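Long-range contact in SidF, inhibitor of growth family, member 3 (Legionella pneumophila subsp. pneumophila, PDB 4FYE), which probably removes a phosphate from phosphoinositide lipids, as a Legionella phosphatidylinositol phosphate phosphatase: residues 416-424 against 618-628. The protein carries 1 engineered substitution. Numbering follows the deposited sequence.
Sequences SWGVNWFRQ and WHHGKNNFKLQ
W618 presents one face to the edge of W417, whose CD1 points at the middle of the larger ring in an edge-to-face pair well short of perpendicular, with planes 50° apart; CB of the adjacent H619 lies over the rim of the opposite face, and the carbonyl oxygen of G418 lies at the edge. L627 CD2 lies over one face of W417, 3.6 Å from the centroid of its six-membered ring; the branched leucine can lay one methyl on the broad indole. Two more CH-pi contacts follow: V419 CG2 stands 3.4 Å from the centroid of F625, and the CG of Q424 rests over the imidazole of H619. With its chain bent at chi2 (92°), Q628 sends NE2 to W417 O (2.8 Å), approaching from above the carbonyl plane. R423 is long enough to serve both segments: NE and NH2 grip N420 O side-on within the turn, while NH1 reaches H619 O at 3.0 Å. Helix 590-614 backs W417 and L627. Aromatic and CH-pi packing and two side-chain to backbone hydrogen bonds thus join the loop after strand 402-416 to the loop before helix 626-637 and its first turn, and the carbonyl oxygens' partial negative charge probably helps to stabilise the guanidinium.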
loop_
_atom_site.group_PDB
_atom_site.type_symbol
_atom_site.label_atom_id
_atom_site.label_comp_id
_atom_site.label_asym_id
_atom_site.label_seq_id
_atom_site.Cartn_x
_atom_site.Cartn_y
_atom_site.Cartn_z
ATOM N N SER A 416 9.122 10.113 4.265
ATOM C CA SER A 416 9.328 9.049 5.201
ATOM C C SER A 416 9.179 9.587 6.590
ATOM O O SER A 416 10.097 10.211 7.116
ATOM C CB SER A 416 10.691 8.477 4.984
ATOM O OG SER A 416 10.870 7.395 5.862
ATOM N N TRP A 417 8.009 9.386 7.195
ATOM C CA TRP A 417 7.814 9.918 8.536
ATOM C C TRP A 417 7.282 8.815 9.362
ATOM O O TRP A 417 6.177 8.292 9.074
ATOM C CB TRP A 417 6.763 10.995 8.546
ATOM C CG TRP A 417 7.144 12.349 8.032
ATOM C CD1 TRP A 417 7.997 13.287 8.642
ATOM C CD2 TRP A 417 6.612 13.018 6.852
ATOM N NE1 TRP A 417 8.059 14.435 7.887
ATOM C CE2 TRP A 417 7.240 14.347 6.814
ATOM C CE3 TRP A 417 5.724 12.670 5.870
ATOM C CZ2 TRP A 417 6.980 15.254 5.810
ATOM C CZ3 TRP A 417 5.454 13.586 4.854
ATOM C CH2 TRP A 417 6.079 14.840 4.811
ATOM N N GLY A 418 8.009 8.526 10.450
ATOM C CA GLY A 418 7.801 7.318 11.237
ATOM C C GLY A 418 6.517 7.310 12.040
ATOM O O GLY A 418 5.914 8.387 12.307
ATOM N N VAL A 419 6.121 6.115 12.498
ATOM C CA VAL A 419 4.909 6.018 13.239
ATOM C C VAL A 419 5.066 5.204 14.564
ATOM O O VAL A 419 4.199 5.221 15.448
ATOM C CB VAL A 419 3.937 5.466 12.157
ATOM C CG1 VAL A 419 3.678 4.043 12.274
ATOM C CG2 VAL A 419 2.829 6.408 11.716
ATOM N N ASN A 420 6.161 4.463 14.710
ATOM C CA ASN A 420 6.287 3.600 15.891
ATOM C C ASN A 420 6.859 4.427 17.063
ATOM O O ASN A 420 6.873 5.643 17.047
ATOM C CB ASN A 420 7.155 2.386 15.595
ATOM C CG ASN A 420 8.610 2.790 15.374
ATOM O OD1 ASN A 420 9.465 1.975 14.984
ATOM N ND2 ASN A 420 8.902 4.053 15.621
ATOM N N TRP A 421 7.275 3.763 18.125
ATOM C CA TRP A 421 7.637 4.468 19.342
ATOM C C TRP A 421 8.908 5.275 19.124
ATOM O O TRP A 421 9.220 6.197 19.858
ATOM C CB TRP A 421 7.758 3.469 20.453
ATOM C CG TRP A 421 7.981 4.082 21.829
ATOM C CD1 TRP A 421 7.035 4.602 22.719
ATOM C CD2 TRP A 421 9.262 4.302 22.493
ATOM N NE1 TRP A 421 7.630 5.107 23.852
ATOM C CE2 TRP A 421 8.958 4.909 23.795
ATOM C CE3 TRP A 421 10.585 4.030 22.167
ATOM C CZ2 TRP A 421 9.961 5.243 24.700
ATOM C CZ3 TRP A 421 11.591 4.364 23.099
ATOM C CH2 TRP A 421 11.278 4.955 24.324
ATOM N N PHE A 422 9.678 4.948 18.102
ATOM C CA PHE A 422 10.912 5.640 17.853
ATOM C C PHE A 422 10.784 6.807 16.905
ATOM O O PHE A 422 11.765 7.420 16.625
ATOM C CB PHE A 422 12.046 4.668 17.459
ATOM C CG PHE A 422 12.252 3.501 18.462
ATOM C CD1 PHE A 422 13.150 3.622 19.523
ATOM C CD2 PHE A 422 11.575 2.269 18.310
ATOM C CE1 PHE A 422 13.346 2.559 20.439
ATOM C CE2 PHE A 422 11.774 1.211 19.195
ATOM C CZ PHE A 422 12.643 1.354 20.271
ATOM N N ARG A 423 9.568 7.178 16.502
ATOM C CA ARG A 423 9.357 8.125 15.389
ATOM C C ARG A 423 10.035 9.494 15.580
ATOM O O ARG A 423 10.391 10.159 14.613
ATOM C CB ARG A 423 7.822 8.286 15.075
ATOM C CG ARG A 423 7.089 9.317 15.966
ATOM C CD ARG A 423 5.560 9.237 15.927
ATOM N NE ARG A 423 5.398 8.232 16.902
ATOM C CZ ARG A 423 4.936 8.340 18.132
ATOM N NH1 ARG A 423 4.323 9.433 18.668
ATOM N NH2 ARG A 423 5.044 7.218 18.778
ATOM N N GLN A 424 10.206 9.932 16.823
ATOM C CA GLN A 424 10.774 11.273 17.080
ATOM C C GLN A 424 11.214 11.352 18.501
ATOM O O GLN A 424 10.519 11.851 19.373
ATOM C CB GLN A 424 9.814 12.424 16.788
ATOM C CG GLN A 424 10.538 13.821 16.733
ATOM C CD GLN A 424 11.311 14.011 15.410
ATOM O OE1 GLN A 424 11.382 13.090 14.618
ATOM N NE2 GLN A 424 11.884 15.186 15.181
ATOM N N TRP A 618 3.607 16.796 13.867
ATOM C CA TRP A 618 3.153 15.585 13.184
ATOM C C TRP A 618 3.487 14.383 14.033
ATOM O O TRP A 618 2.824 13.361 13.981
ATOM C CB TRP A 618 3.806 15.499 11.813
ATOM C CG TRP A 618 5.301 15.335 11.931
ATOM C CD1 TRP A 618 6.274 16.345 11.982
ATOM C CD2 TRP A 618 6.043 14.082 12.124
ATOM N NE1 TRP A 618 7.540 15.806 12.139
ATOM C CE2 TRP A 618 7.471 14.456 12.261
ATOM C CE3 TRP A 618 5.697 12.753 12.171
ATOM C CZ2 TRP A 618 8.469 13.513 12.456
ATOM C CZ3 TRP A 618 6.725 11.798 12.377
ATOM C CH2 TRP A 618 8.080 12.177 12.495
ATOM N N HIS A 619 4.481 14.508 14.901
ATOM C CA HIS A 619 4.924 13.345 15.680
ATOM C C HIS A 619 4.332 13.240 17.062
ATOM O O HIS A 619 4.626 12.267 17.781
ATOM C CB HIS A 619 6.442 13.362 15.778
ATOM C CG HIS A 619 6.978 14.554 16.531
ATOM N ND1 HIS A 619 7.371 15.710 15.907
ATOM C CD2 HIS A 619 7.191 14.753 17.881
ATOM C CE1 HIS A 619 7.789 16.593 16.799
ATOM N NE2 HIS A 619 7.662 16.020 18.024
ATOM N N HIS A 620 3.508 14.195 17.495
ATOM C CA HIS A 620 2.832 13.988 18.786
ATOM C C HIS A 620 1.848 12.859 18.640
ATOM O O HIS A 620 1.339 12.618 17.545
ATOM C CB HIS A 620 2.122 15.250 19.279
ATOM C CG HIS A 620 3.022 16.455 19.390
ATOM N ND1 HIS A 620 2.538 17.714 19.580
ATOM C CD2 HIS A 620 4.415 16.572 19.365
ATOM C CE1 HIS A 620 3.567 18.585 19.683
ATOM N NE2 HIS A 620 4.716 17.896 19.540
ATOM N N GLY A 621 1.564 12.166 19.738
ATOM C CA GLY A 621 0.749 10.951 19.746
ATOM C C GLY A 621 -0.565 11.210 19.084
ATOM O O GLY A 621 -0.987 10.469 18.210
ATOM N N LYS A 622 -1.153 12.342 19.431
ATOM C CA LYS A 622 -2.491 12.692 18.995
ATOM C C LYS A 622 -2.577 13.006 17.493
ATOM O O LYS A 622 -3.679 13.124 16.960
ATOM C CB LYS A 622 -3.025 13.867 19.838
ATOM C CG LYS A 622 -2.580 15.263 19.396
ATOM C CD LYS A 622 -2.800 16.277 20.527
ATOM C CE LYS A 622 -2.354 17.706 20.205
ATOM N NZ LYS A 622 -2.102 18.447 21.478
ATOM N N ASN A 623 -1.427 13.167 16.843
ATOM C CA ASN A 623 -1.382 13.439 15.390
ATOM C C ASN A 623 -0.742 12.357 14.618
ATOM O O ASN A 623 -0.459 12.542 13.462
ATOM C CB ASN A 623 -0.603 14.729 15.063
ATOM C CG ASN A 623 -1.241 15.930 15.674
ATOM O OD1 ASN A 623 -0.560 16.833 16.168
ATOM N ND2 ASN A 623 -2.568 15.932 15.699
ATOM N N ASN A 624 -0.472 11.240 15.265
ATOM C CA ASN A 624 0.248 10.157 14.619
ATOM C C ASN A 624 -0.040 9.761 13.151
ATOM O O ASN A 624 0.875 9.648 12.315
ATOM C CB ASN A 624 0.321 8.936 15.525
ATOM C CG ASN A 624 1.499 8.046 15.217
ATOM O OD1 ASN A 624 1.528 6.848 15.626
ATOM N ND2 ASN A 624 2.486 8.586 14.547
ATOM N N PHE A 625 -1.179 9.470 12.655
ATOM C CA PHE A 625 -0.748 9.166 11.184
ATOM C C PHE A 625 -1.085 10.316 10.232
ATOM O O PHE A 625 -1.190 10.132 8.991
ATOM C CB PHE A 625 -1.447 7.880 10.687
ATOM C CG PHE A 625 -0.905 6.580 11.282
ATOM C CD1 PHE A 625 -0.357 5.606 10.436
ATOM C CD2 PHE A 625 -0.890 6.356 12.662
ATOM C CE1 PHE A 625 0.106 4.398 10.919
ATOM C CE2 PHE A 625 -0.413 5.142 13.170
ATOM C CZ PHE A 625 0.085 4.153 12.309
ATOM N N LYS A 626 -1.365 11.497 10.792
ATOM C CA LYS A 626 -2.118 12.542 10.066
ATOM C C LYS A 626 -1.345 13.140 8.863
ATOM O O LYS A 626 -1.952 13.448 7.816
ATOM C CB LYS A 626 -2.514 13.685 10.987
ATOM C CG LYS A 626 -3.321 13.277 12.184
ATOM C CD LYS A 626 -4.142 14.471 12.623
ATOM C CE LYS A 626 -4.888 14.150 13.915
ATOM N NZ LYS A 626 -5.479 15.459 14.317
ATOM N N LEU A 627 -0.023 13.267 8.992
ATOM C CA LEU A 627 0.721 14.044 8.018
ATOM C C LEU A 627 0.886 13.137 6.819
ATOM O O LEU A 627 0.612 13.562 5.692
ATOM C CB LEU A 627 2.055 14.579 8.556
ATOM C CG LEU A 627 3.042 15.202 7.535
ATOM C CD1 LEU A 627 2.414 16.359 6.755
ATOM C CD2 LEU A 627 4.319 15.655 8.265
ATOM N N GLN A 628 1.219 11.875 7.090
ATOM C CA GLN A 628 1.338 10.838 6.075
ATOM C C GLN A 628 0.013 10.696 5.346
ATOM O O GLN A 628 -0.041 10.655 4.098
ATOM C CB GLN A 628 1.793 9.548 6.760
ATOM C CG GLN A 628 3.107 9.674 7.576
ATOM C CD GLN A 628 2.910 10.026 9.056
ATOM O OE1 GLN A 628 2.067 10.806 9.390
ATOM N NE2 GLN A 628 3.754 9.513 9.925
HETATM O O HOH W 1 3.377 10.407 12.658
#